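Local coordinates for ribosome-inactivating protein 3 (Zea mays, PDB 2PQG) that belongs to the plant ribosome-inactivating protein family, whose fold sets a mixed beta sheet against a group of helices, at residues Y13-F18 with A199-Q204; W51-L56 with G82-F87; D92-L95 with R101-G104; A136-M141 with A171-K176. All blocks are in the same frame, centred on the assembly; numbering follows the deposited sequence.

Contact 1 (Y13-F18 with A199-Q204); sequences YPYSAF and AGFNSQ
The carbonyl oxygen of G200, gripped twice by S203, closes the turn that holds F201 against Y15. S203 OG donates to G200 O at 2.8 Å, 15° out of the carbonyl plane, while S203 N reaches the same oxygen at 3.1 Å, the bond that closes a type I beta turn. F201 is the second residue of this turn, and its phenyl ring extends toward the first turn of helix 15-27. There Y15 CB sits above one face of the ring, 3.6 Å from the F201 centroid and almost on the ring normal, a CH-pi contact with the methylene over the middle of the face. The aromatic rings themselves are near parallel, at 22°, but slid so far apart that they barely overlap; Y15 CD1 comes to 3.9 Å from F201 CE2 near the rims. Y15 CG stands anti to the backbone N (chi1 168°), which carries the phenol away from the turn, where its hydroxyl hydrogen-bonds to the carbonyl of M183. F6 of strand 2-7 also touches F201. The chemistry is therefore divided: polar bonds shape the turn and tie off the phenol, and the buried interface between them is purely apolar.

Contact 2 (W51-L56 with G82-F87); sequences WLYTEL and GVWWEF
Y53 and W84 meet mainly through CE2 of the phenol ring and the outer corner of the indole. Y53 CE2 lies 3.5 Å from W84 CH2 and 3.7 Å from W84 CZ2, and Y53 CZ follows at 4.1 Å from W84 CH2. The planes are inclined at 73° with the ring centroids 5.7 Å apart, an oblique arrangement that is neither a stack nor a true edge-to-face pair. What makes it informative is reach: the CA atoms of Y53 and W84 are 12.7 Å apart, so the two side chains bridge from well-separated strands. Both have CG anti to their own carbonyl carbon (chi1 -85° for Y53, -79° for W84), and both CB atoms are directed at the other segment.

The next shell packs around the two rings and probably helps to position them. Within its own strand, W51 CB lies in the plane of the Y53 ring, at its edge, and T64 touches Y53 from the adjacent strand. The indole of W84 is flanked by A66 and R78, with L96 and D98 approaching from a loop. Further out, backbone bonds to F2 and E4 hold Y53 in the sheet, and R101 pairs with the backbone of W84. The next residue, W85, instead meets F77. Strand 51-57 runs between strands 2-7 and 62-68, strand 84-86 between 74-78 and 101-102; the aromatic pair thus spans the sheet across the two intervening strands, 62-68 and 74-78.

Contact 3 (D92-L95 with R101-G104); sequences DTHL and RWLG
H94 and W102 mark the nearest approach of the two backbones, 8.4 Å between their CA atoms, where the extended loop 92-95 passes the short edge strand 101-102. That gap is filled by an offset stack. The H94 imidazole lies over one face of the W102 indole, its centroid 3.7 Å from that of the six-membered ring and the planes only 13° apart, while the side chains enter from opposite directions. In W102, CG is anti to the carbonyl carbon (chi1 -76°), and the indole reaches across to the loop.

D92 and T93 fit around the outer part of the same indole. D92 CB packs 3.6 Å from W102 CZ2, and T93 O approaches the edge, near the ring plane, 3.6 Å from W102 CH2. A water finishes the join: it accepts from W102 NE1 at 3.1 Å and donates to D92 O at 3.0 Å, linking the indole N-H to the loop backbone.

Behind this, E86 binds the amide of L95 through its carboxylate, and its backbone pairs with R101 and L103. The arrangement is a connection between neighbouring parallel strands, 84-86 and 101-102, fastened at the surface by an aromatic stack and a bridging water at the sheet's outer edge.

Contact 4 (A136-M141 with A171-K176); sequences AKKKKM and ADTKSK
No ring lies between K138 and K139 and their partner T173; the flat groups stand at the margins. One is the indole of W85, which engages K138 in a cation-pi contact, and the other is the carboxylate of D172, whose OD1 forms a salt bridge with K176 NZ at 3.6 Å, one helical turn further on. Between these groups the direct contact is slight. The aliphatic part of K138 passes T173 at about a right angle, with K138 CD 3.6 Å from T173 OG1 and 4.1 Å from T173 CG2. A bend at chi2 (85°) turns the lysine chain, and its NZ makes a weak bond back to K139 O.

K139 slides past T173 in the opposite sense and works through water. Its NZ donates to a water at 2.9 Å, and that water also accepts, weakly, from T173 N at 3.5 Å. T173 is in the first turn of helix 171-189, where backbone amides generally lack an acceptor within the helix, and a water is a natural partner there.

The charges deserve a cautious reading. A lysine near the start of a helix would tend to be disfavoured by the helix dipole, yet D172 OD2, 5.9 Å from K139 NZ, probably offsets part of this cost. D172 also lies close to D134, a likeness of charge that K176 would be expected to relieve. The chemistry implies a loosely coupled, partly hydrated interface between loop and helix.

How the contacts relate
Starting from the N terminus, the chain opens contact 1 at helix 15-27 and closes it only after helix 191-199, so the other three contacts are nested inside that long loop. Within it contacts 2, 3 and 4 follow in series, none crossing another: contact 2 closes across the sheet, contact 3 over the connection to its outer strand, contact 4 between a loop and helix 171-189. Contacts 2 and 3 adjoin through the pairing of strands 84-86 and 101-102, and W85 and K138 join contact 2 to contact 4. Contact 1 is far from contact 3, about 32 Å between centres, but touches contact 2 through F18 against T54.

Contact 1 (Y13-F18 with A199-Q204)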
loop_
_atom_site.group_PDB
_atom_site.type_symbol
_atom_site.label_atom_id
_atom_site.label_comp_id
_atom_site.label_asym_id
_atom_site.label_seq_id
_atom_site.Cartn_x
_atom_site.Cartn_y
_atom_site.Cartn_z
ATOM N N TYR A 13 15.502 14.115 2.197
ATOM C CA TYR A 13 15.489 12.696 1.822
ATOM C C TYR A 13 14.316 12.464 0.863
ATOM O O TYR A 13 13.174 12.259 1.296
ATOM C CB TYR A 13 15.313 11.813 3.072
ATOM C CG TYR A 13 15.608 10.340 2.856
ATOM C CD1 TYR A 13 15.422 9.745 1.609
ATOM C CD2 TYR A 13 16.030 9.533 3.906
ATOM C CE1 TYR A 13 15.644 8.386 1.413
ATOM C CE2 TYR A 13 16.252 8.168 3.721
ATOM C CZ TYR A 13 16.052 7.603 2.469
ATOM O OH TYR A 13 16.231 6.251 2.277
ATOM N N PRO A 14 14.590 12.473 -0.455
ATOM C CA PRO A 14 13.530 12.272 -1.447
ATOM C C PRO A 14 12.842 10.913 -1.444
ATOM O O PRO A 14 13.461 9.884 -1.205
ATOM C CB PRO A 14 14.235 12.573 -2.765
ATOM C CG PRO A 14 15.662 12.164 -2.493
ATOM C CD PRO A 14 15.902 12.668 -1.103
ATOM N N TYR A 15 11.541 10.931 -1.705
ATOM C CA TYR A 15 10.737 9.720 -1.763
ATOM C C TYR A 15 11.352 8.734 -2.768
ATOM O O TYR A 15 11.403 7.530 -2.508
ATOM C CB TYR A 15 9.301 10.087 -2.172
ATOM C CG TYR A 15 8.413 8.919 -2.544
ATOM C CD1 TYR A 15 7.867 8.082 -1.567
ATOM C CD2 TYR A 15 8.095 8.668 -3.880
ATOM C CE1 TYR A 15 7.015 7.024 -1.909
ATOM C CE2 TYR A 15 7.251 7.615 -4.239
ATOM C CZ TYR A 15 6.709 6.800 -3.247
ATOM O OH TYR A 15 5.850 5.780 -3.594
ATOM N N SER A 16 11.820 9.249 -3.905
ATOM C CA SER A 16 12.423 8.416 -4.952
ATOM C C SER A 16 13.622 7.631 -4.434
ATOM O O SER A 16 13.892 6.520 -4.890
ATOM C CB SER A 16 12.873 9.283 -6.125
ATOM O OG SER A 16 13.784 10.273 -5.682
ATOM N N ALA A 17 14.338 8.228 -3.486
ATOM C CA ALA A 17 15.510 7.607 -2.891
ATOM C C ALA A 17 15.097 6.405 -2.053
ATOM O O ALA A 17 15.714 5.337 -2.108
ATOM C CB ALA A 17 16.230 8.612 -2.023
ATOM N N PHE A 18 14.049 6.587 -1.266
ATOM C CA PHE A 18 13.557 5.519 -0.422
ATOM C C PHE A 18 13.053 4.358 -1.273
ATOM O O PHE A 18 13.276 3.196 -0.956
ATOM C CB PHE A 18 12.432 6.035 0.460
ATOM C CG PHE A 18 11.898 5.012 1.396
ATOM C CD1 PHE A 18 12.731 4.431 2.351
ATOM C CD2 PHE A 18 10.578 4.604 1.310
ATOM C CE1 PHE A 18 12.248 3.451 3.216
ATOM C CE2 PHE A 18 10.079 3.628 2.162
ATOM C CZ PHE A 18 10.916 3.046 3.120
ATOM N N ALA A 199 7.180 12.877 -7.979
ATOM C CA ALA A 199 7.098 14.163 -8.645
ATOM C C ALA A 199 6.346 15.196 -7.806
ATOM O O ALA A 199 6.751 16.358 -7.752
ATOM C CB ALA A 199 6.438 14.009 -9.999
ATOM N N GLY A 200 5.265 14.788 -7.145
ATOM C CA GLY A 200 4.513 15.745 -6.354
ATOM C C GLY A 200 4.620 15.550 -4.855
ATOM O O GLY A 200 3.836 16.110 -4.091
ATOM N N PHE A 201 5.607 14.778 -4.424
ATOM C CA PHE A 201 5.776 14.492 -3.006
ATOM C C PHE A 201 5.887 15.695 -2.071
ATOM O O PHE A 201 5.484 15.612 -0.911
ATOM C CB PHE A 201 6.984 13.585 -2.804
ATOM C CG PHE A 201 6.969 12.845 -1.495
ATOM C CD1 PHE A 201 7.913 13.120 -0.506
ATOM C CD2 PHE A 201 6.023 11.857 -1.263
ATOM C CE1 PHE A 201 7.911 12.424 0.684
ATOM C CE2 PHE A 201 6.015 11.153 -0.064
ATOM C CZ PHE A 201 6.962 11.436 0.907
ATOM N N ASN A 202 6.435 16.803 -2.557
ATOM C CA ASN A 202 6.572 17.991 -1.722
ATOM C C ASN A 202 5.675 19.129 -2.187
ATOM O O ASN A 202 5.844 20.261 -1.747
ATOM C CB ASN A 202 8.019 18.485 -1.716
ATOM C CG ASN A 202 9.004 17.409 -1.322
ATOM O OD1 ASN A 202 8.897 16.817 -0.253
ATOM N ND2 ASN A 202 9.978 17.152 -2.185
ATOM N N SER A 203 4.736 18.846 -3.085
ATOM C CA SER A 203 3.858 19.905 -3.561
ATOM C C SER A 203 2.940 20.303 -2.416
ATOM O O SER A 203 2.574 19.481 -1.572
ATOM C CB SER A 203 3.049 19.460 -4.785
ATOM O OG SER A 203 2.217 18.361 -4.485
ATOM N N GLN A 204 2.576 21.576 -2.392
ATOM C CA GLN A 204 1.741 22.105 -1.335
ATOM C C GLN A 204 0.318 21.566 -1.246
ATOM O O GLN A 204 -0.298 21.634 -0.186
ATOM C CB GLN A 204 1.701 23.623 -1.443
ATOM C CG GLN A 204 0.949 24.280 -0.315
ATOM C CD GLN A 204 1.011 25.781 -0.390
ATOM O OE1 GLN A 204 0.655 26.375 -1.408
ATOM N NE2 GLN A 204 1.469 26.412 0.687
#

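Contact 2 (W51-L56 with G82-F87)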
loop_
_atom_site.group_PDB
_atom_site.type_symbol
_atom_site.label_atom_id
_atom_site.label_comp_id
_atom_site.label_asym_id
_atom_site.label_seq_id
_atom_site.Cartn_x
_atom_site.Cartn_y
_atom_site.Cartn_z
ATOM N N TRP A 51 9.413 -11.211 5.199
ATOM C CA TRP A 51 8.745 -9.959 5.527
ATOM C C TRP A 51 9.582 -8.710 5.339
ATOM O O TRP A 51 10.767 -8.688 5.706
ATOM C CB TRP A 51 8.266 -9.983 6.972
ATOM C CG TRP A 51 7.144 -10.944 7.257
ATOM C CD1 TRP A 51 7.245 -12.266 7.552
ATOM C CD2 TRP A 51 5.742 -10.643 7.239
ATOM N NE1 TRP A 51 5.992 -12.813 7.721
ATOM C CE2 TRP A 51 5.052 -11.836 7.531
ATOM C CE3 TRP A 51 5.004 -9.475 6.999
ATOM C CZ2 TRP A 51 3.661 -11.901 7.589
ATOM C CZ3 TRP A 51 3.617 -9.544 7.055
ATOM C CH2 TRP A 51 2.963 -10.752 7.347
ATOM N N LEU A 52 8.982 -7.690 4.724
ATOM C CA LEU A 52 9.647 -6.400 4.581
ATOM C C LEU A 52 9.007 -5.499 5.656
ATOM O O LEU A 52 7.782 -5.348 5.729
ATOM C CB LEU A 52 9.427 -5.756 3.206
ATOM C CG LEU A 52 9.613 -4.230 3.158
ATOM C CD1 LEU A 52 11.001 -3.840 3.637
ATOM C CD2 LEU A 52 9.380 -3.748 1.733
ATOM N N TYR A 53 9.843 -4.930 6.516
ATOM C CA TYR A 53 9.393 -4.030 7.577
ATOM C C TYR A 53 9.867 -2.618 7.284
ATOM O O TYR A 53 11.071 -2.355 7.243
ATOM C CB TYR A 53 9.973 -4.429 8.927
ATOM C CG TYR A 53 9.191 -5.486 9.648
ATOM C CD1 TYR A 53 8.834 -6.668 9.009
ATOM C CD2 TYR A 53 8.822 -5.315 10.982
ATOM C CE1 TYR A 53 8.128 -7.663 9.681
ATOM C CE2 TYR A 53 8.114 -6.305 11.667
ATOM C CZ TYR A 53 7.770 -7.476 11.008
ATOM O OH TYR A 53 7.069 -8.459 11.667
ATOM N N THR A 54 8.927 -1.706 7.070
ATOM C CA THR A 54 9.306 -0.334 6.812
ATOM C C THR A 54 8.855 0.528 7.971
ATOM O O THR A 54 7.679 0.570 8.320
ATOM C CB THR A 54 8.718 0.185 5.470
ATOM O OG1 THR A 54 7.287 0.124 5.495
ATOM C CG2 THR A 54 9.222 -0.666 4.323
ATOM N N GLU A 55 9.824 1.189 8.591
ATOM C CA GLU A 55 9.541 2.068 9.712
ATOM C C GLU A 55 9.445 3.507 9.233
ATOM O O GLU A 55 10.436 4.080 8.779
ATOM C CB GLU A 55 10.633 1.978 10.779
ATOM C CG GLU A 55 10.201 2.571 12.113
ATOM C CD GLU A 55 11.364 2.919 13.019
ATOM O OE1 GLU A 55 12.284 2.086 13.144
ATOM O OE2 GLU A 55 11.355 4.022 13.613
ATOM N N LEU A 56 8.248 4.082 9.317
ATOM C CA LEU A 56 8.042 5.463 8.913
ATOM C C LEU A 56 8.073 6.354 10.156
ATOM O O LEU A 56 7.249 6.221 11.068
ATOM C CB LEU A 56 6.699 5.616 8.204
ATOM C CG LEU A 56 6.443 4.626 7.066
ATOM C CD1 LEU A 56 5.045 4.871 6.485
ATOM C CD2 LEU A 56 7.500 4.786 5.995
ATOM N N GLY A 82 3.979 -0.605 20.915
ATOM C CA GLY A 82 4.121 -2.019 20.616
ATOM C C GLY A 82 2.849 -2.805 20.348
ATOM O O GLY A 82 2.807 -4.008 20.594
ATOM N N VAL A 83 1.802 -2.151 19.859
ATOM C CA VAL A 83 0.564 -2.863 19.564
ATOM C C VAL A 83 0.466 -3.106 18.065
ATOM O O VAL A 83 0.558 -2.165 17.271
ATOM C CB VAL A 83 -0.670 -2.065 19.986
ATOM C CG1 VAL A 83 -1.925 -2.846 19.641
ATOM C CG2 VAL A 83 -0.608 -1.762 21.468
ATOM N N TRP A 84 0.292 -4.364 17.677
ATOM C CA TRP A 84 0.180 -4.701 16.260
ATOM C C TRP A 84 -1.270 -4.725 15.840
ATOM O O TRP A 84 -2.107 -5.345 16.489
ATOM C CB TRP A 84 0.803 -6.063 15.953
ATOM C CG TRP A 84 2.294 -6.028 15.840
ATOM C CD1 TRP A 84 3.197 -6.367 16.806
ATOM C CD2 TRP A 84 3.060 -5.619 14.696
ATOM N NE1 TRP A 84 4.476 -6.196 16.336
ATOM C CE2 TRP A 84 4.423 -5.740 15.047
ATOM C CE3 TRP A 84 2.727 -5.165 13.415
ATOM C CZ2 TRP A 84 5.457 -5.418 14.159
ATOM C CZ3 TRP A 84 3.753 -4.844 12.534
ATOM C CH2 TRP A 84 5.104 -4.974 12.911
ATOM N N TRP A 85 -1.555 -4.039 14.743
ATOM C CA TRP A 85 -2.899 -3.961 14.202
ATOM C C TRP A 85 -2.898 -4.632 12.850
ATOM O O TRP A 85 -2.212 -4.188 11.931
ATOM C CB TRP A 85 -3.310 -2.510 14.054
ATOM C CG TRP A 85 -3.524 -1.845 15.350
ATOM C CD1 TRP A 85 -2.623 -1.093 16.070
ATOM C CD2 TRP A 85 -4.720 -1.882 16.115
ATOM N NE1 TRP A 85 -3.204 -0.648 17.235
ATOM C CE2 TRP A 85 -4.497 -1.101 17.280
ATOM C CE3 TRP A 85 -5.979 -2.461 15.913
ATOM C CZ2 TRP A 85 -5.479 -0.935 18.265
ATOM C CZ3 TRP A 85 -6.955 -2.291 16.895
ATOM C CH2 TRP A 85 -6.704 -1.516 18.045
ATOM N N GLU A 86 -3.684 -5.695 12.727
ATOM C CA GLU A 86 -3.738 -6.459 11.488
ATOM C C GLU A 86 -5.039 -6.394 10.691
ATOM O O GLU A 86 -6.140 -6.340 11.248
ATOM C CB GLU A 86 -3.422 -7.915 11.806
ATOM C CG GLU A 86 -3.048 -8.745 10.606
ATOM C CD GLU A 86 -2.794 -10.190 10.972
ATOM O OE1 GLU A 86 -2.562 -10.464 12.171
ATOM O OE2 GLU A 86 -2.816 -11.047 10.063
ATOM N N PHE A 87 -4.894 -6.404 9.371
ATOM C CA PHE A 87 -6.036 -6.375 8.463
ATOM C C PHE A 87 -6.841 -7.654 8.655
ATOM O O PHE A 87 -6.302 -8.758 8.541
ATOM C CB PHE A 87 -5.555 -6.282 7.013
ATOM C CG PHE A 87 -5.298 -4.882 6.540
ATOM C CD1 PHE A 87 -4.115 -4.567 5.888
ATOM C CD2 PHE A 87 -6.255 -3.889 6.711
ATOM C CE1 PHE A 87 -3.887 -3.289 5.402
ATOM C CE2 PHE A 87 -6.039 -2.611 6.229
ATOM C CZ PHE A 87 -4.849 -2.307 5.574
#

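Contact 3 (D92-L95 with R101-G104)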
loop_
_atom_site.group_PDB
_atom_site.type_symbol
_atom_site.label_atom_id
_atom_site.label_comp_id
_atom_site.label_asym_id
_atom_site.label_seq_id
_atom_site.Cartn_x
_atom_site.Cartn_y
_atom_site.Cartn_z
ATOM N N ASP A 92 -10.994 -14.561 11.637
ATOM C CA ASP A 92 -9.931 -14.795 10.669
ATOM C C ASP A 92 -8.710 -15.364 11.383
ATOM O O ASP A 92 -8.712 -15.552 12.601
ATOM C CB ASP A 92 -9.552 -13.494 9.942
ATOM C CG ASP A 92 -10.687 -12.946 9.086
ATOM O OD1 ASP A 92 -10.457 -11.967 8.342
ATOM O OD2 ASP A 92 -11.810 -13.491 9.158
ATOM N N THR A 93 -7.670 -15.631 10.610
ATOM C CA THR A 93 -6.439 -16.189 11.140
ATOM C C THR A 93 -5.313 -15.166 11.069
ATOM O O THR A 93 -5.000 -14.649 10.002
ATOM C CB THR A 93 -6.064 -17.476 10.353
ATOM O OG1 THR A 93 -6.886 -18.558 10.817
ATOM C CG2 THR A 93 -4.589 -17.832 10.523
ATOM N N HIS A 94 -4.720 -14.868 12.216
ATOM C CA HIS A 94 -3.633 -13.905 12.278
ATOM C C HIS A 94 -2.354 -14.384 11.618
ATOM O O HIS A 94 -1.936 -15.526 11.816
ATOM C CB HIS A 94 -3.305 -13.548 13.730
ATOM C CG HIS A 94 -4.158 -12.468 14.317
ATOM N ND1 HIS A 94 -5.080 -12.698 15.318
ATOM C CD2 HIS A 94 -4.226 -11.145 14.043
ATOM C CE1 HIS A 94 -5.681 -11.563 15.631
ATOM N NE2 HIS A 94 -5.180 -10.605 14.871
ATOM N N LEU A 95 -1.752 -13.521 10.803
ATOM C CA LEU A 95 -0.469 -13.839 10.184
ATOM C C LEU A 95 0.583 -13.203 11.121
ATOM O O LEU A 95 1.693 -13.720 11.268
ATOM C CB LEU A 95 -0.330 -13.230 8.781
ATOM C CG LEU A 95 -1.308 -13.777 7.743
ATOM C CD1 LEU A 95 -1.082 -13.074 6.423
ATOM C CD2 LEU A 95 -1.122 -15.282 7.590
ATOM N N ARG A 101 -3.976 -7.216 17.124
ATOM C CA ARG A 101 -5.382 -6.855 17.236
ATOM C C ARG A 101 -5.975 -6.727 15.838
ATOM O O ARG A 101 -5.297 -6.274 14.906
ATOM C CB ARG A 101 -5.534 -5.530 17.978
ATOM C CG ARG A 101 -5.346 -5.656 19.451
ATOM C CD ARG A 101 -5.381 -4.310 20.141
ATOM N NE ARG A 101 -5.891 -4.440 21.502
ATOM C CZ ARG A 101 -7.165 -4.687 21.795
ATOM N NH1 ARG A 101 -7.544 -4.794 23.061
ATOM N NH2 ARG A 101 -8.067 -4.810 20.825
ATOM N N TRP A 102 -7.231 -7.141 15.698
ATOM C CA TRP A 102 -7.929 -7.051 14.422
ATOM C C TRP A 102 -8.442 -5.623 14.214
ATOM O O TRP A 102 -9.060 -5.047 15.110
ATOM C CB TRP A 102 -9.115 -8.022 14.395
ATOM C CG TRP A 102 -8.756 -9.478 14.203
ATOM C CD1 TRP A 102 -9.118 -10.531 15.011
ATOM C CD2 TRP A 102 -8.021 -10.048 13.110
ATOM N NE1 TRP A 102 -8.646 -11.711 14.490
ATOM C CE2 TRP A 102 -7.959 -11.447 13.334
ATOM C CE3 TRP A 102 -7.382 -9.513 11.982
ATOM C CZ2 TRP A 102 -7.312 -12.323 12.447
ATOM C CZ3 TRP A 102 -6.733 -10.389 11.095
ATOM C CH2 TRP A 102 -6.694 -11.776 11.347
ATOM N N LEU A 103 -8.176 -5.056 13.040
ATOM C CA LEU A 103 -8.640 -3.712 12.727
ATOM C C LEU A 103 -10.161 -3.745 12.536
ATOM O O LEU A 103 -10.848 -2.743 12.730
ATOM C CB LEU A 103 -7.944 -3.185 11.460
ATOM C CG LEU A 103 -6.549 -2.551 11.648
ATOM C CD1 LEU A 103 -5.838 -2.307 10.307
ATOM C CD2 LEU A 103 -6.714 -1.237 12.403
ATOM N N GLY A 104 -10.688 -4.913 12.179
ATOM C CA GLY A 104 -12.121 -5.037 11.979
ATOM C C GLY A 104 -12.517 -4.971 10.514
ATOM O O GLY A 104 -13.629 -5.345 10.141
HETATM O O HOH W 1 -9.923 -14.438 15.103
#

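Contact 4 (A136-M141 with A171-K176)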
loop_
_atom_site.group_PDB
_atom_site.type_symbol
_atom_site.label_atom_id
_atom_site.label_comp_id
_atom_site.label_asym_id
_atom_site.label_seq_id
_atom_site.Cartn_x
_atom_site.Cartn_y
_atom_site.Cartn_z
ATOM N N ALA A 136 -0.018 6.305 14.714
ATOM C CA ALA A 136 0.860 6.043 15.850
ATOM C C ALA A 136 0.011 6.075 17.107
ATOM O O ALA A 136 0.427 5.590 18.153
ATOM C CB ALA A 136 1.948 7.097 15.938
ATOM N N LYS A 137 -1.180 6.658 16.995
ATOM C CA LYS A 137 -2.102 6.753 18.120
ATOM C C LYS A 137 -3.320 5.853 17.969
ATOM O O LYS A 137 -4.279 6.022 18.721
ATOM C CB LYS A 137 -2.621 8.177 18.295
ATOM C CG LYS A 137 -1.625 9.251 18.007
ATOM C CD LYS A 137 -2.091 10.555 18.606
ATOM C CE LYS A 137 -1.027 11.621 18.455
ATOM N NZ LYS A 137 -1.003 12.522 19.639
ATOM N N LYS A 138 -3.305 4.917 17.015
ATOM C CA LYS A 138 -4.462 4.044 16.843
ATOM C C LYS A 138 -4.952 3.631 18.212
ATOM O O LYS A 138 -4.221 3.061 19.021
ATOM C CB LYS A 138 -4.145 2.788 16.036
ATOM C CG LYS A 138 -5.341 1.841 15.944
ATOM C CD LYS A 138 -6.280 2.206 14.814
ATOM C CE LYS A 138 -7.709 1.817 15.149
ATOM N NZ LYS A 138 -7.817 0.451 15.723
ATOM N N LYS A 139 -6.213 3.938 18.450
ATOM C CA LYS A 139 -6.876 3.676 19.712
ATOM C C LYS A 139 -7.758 2.464 19.575
ATOM O O LYS A 139 -8.145 2.080 18.476
ATOM C CB LYS A 139 -7.750 4.879 20.062
ATOM C CG LYS A 139 -8.837 5.176 18.995
ATOM C CD LYS A 139 -8.238 5.390 17.595
ATOM C CE LYS A 139 -9.170 6.131 16.684
ATOM N NZ LYS A 139 -10.034 5.247 15.855
ATOM N N LYS A 140 -8.111 1.868 20.695
ATOM C CA LYS A 140 -8.999 0.705 20.688
ATOM C C LYS A 140 -10.437 1.171 20.757
ATOM O O LYS A 140 -11.387 0.443 20.429
ATOM C CB LYS A 140 -8.775 -0.133 21.932
ATOM C CG LYS A 140 -7.750 0.438 22.942
ATOM C CD LYS A 140 -7.153 -0.662 23.815
ATOM C CE LYS A 140 -8.190 -1.263 24.751
ATOM N NZ LYS A 140 -7.725 -2.542 25.347
ATOM N N MET A 141 -10.611 2.413 21.195
ATOM C CA MET A 141 -11.891 2.868 21.724
ATOM C C MET A 141 -12.540 3.889 20.796
ATOM O O MET A 141 -11.851 4.672 20.141
ATOM C CB MET A 141 -11.713 3.466 23.121
ATOM C CG MET A 141 -11.942 2.477 24.253
ATOM S SD MET A 141 -13.457 1.523 24.046
ATOM C CE MET A 141 -13.148 0.733 22.469
ATOM N N ALA A 171 -13.156 5.459 10.089
ATOM C CA ALA A 171 -13.133 6.079 8.772
ATOM C C ALA A 171 -11.766 6.745 8.659
ATOM O O ALA A 171 -11.092 6.632 7.634
ATOM C CB ALA A 171 -14.247 7.134 8.648
ATOM N N ASP A 172 -11.361 7.422 9.734
ATOM C CA ASP A 172 -10.079 8.121 9.775
ATOM C C ASP A 172 -8.899 7.177 9.562
ATOM O O ASP A 172 -7.993 7.477 8.783
ATOM C CB ASP A 172 -9.920 8.862 11.105
ATOM C CG ASP A 172 -8.613 9.618 11.196
ATOM O OD1 ASP A 172 -8.359 10.486 10.329
ATOM O OD2 ASP A 172 -7.840 9.338 12.139
ATOM N N THR A 173 -8.912 6.045 10.256
ATOM C CA THR A 173 -7.858 5.058 10.120
ATOM C C THR A 173 -7.851 4.497 8.691
ATOM O O THR A 173 -6.802 4.425 8.055
ATOM C CB THR A 173 -8.051 3.902 11.121
ATOM O OG1 THR A 173 -7.885 4.393 12.455
ATOM C CG2 THR A 173 -7.045 2.801 10.875
ATOM N N LYS A 174 -9.009 4.098 8.178
ATOM C CA LYS A 174 -9.054 3.569 6.817
ATOM C C LYS A 174 -8.442 4.558 5.838
ATOM O O LYS A 174 -7.799 4.173 4.865
ATOM C CB LYS A 174 -10.492 3.296 6.379
ATOM C CG LYS A 174 -11.167 2.179 7.113
ATOM C CD LYS A 174 -12.476 1.855 6.438
ATOM C CE LYS A 174 -13.368 1.056 7.345
ATOM N NZ LYS A 174 -14.772 1.177 6.887
ATOM N N SER A 175 -8.659 5.839 6.106
ATOM C CA SER A 175 -8.168 6.906 5.254
ATOM C C SER A 175 -6.653 7.026 5.284
ATOM O O SER A 175 -6.018 7.121 4.238
ATOM C CB SER A 175 -8.809 8.223 5.679
ATOM O OG SER A 175 -8.272 9.302 4.947
ATOM N N LYS A 176 -6.084 7.022 6.485
ATOM C CA LYS A 176 -4.639 7.127 6.656
ATOM C C LYS A 176 -3.942 5.865 6.135
ATOM O O LYS A 176 -2.854 5.932 5.545
ATOM C CB LYS A 176 -4.319 7.347 8.131
ATOM C CG LYS A 176 -4.903 8.661 8.675
ATOM C CD LYS A 176 -4.308 9.844 7.917
ATOM C CE LYS A 176 -4.804 11.195 8.409
ATOM N NZ LYS A 176 -6.101 11.554 7.793
HETATM O O HOH W 2 -10.709 6.273 13.210
#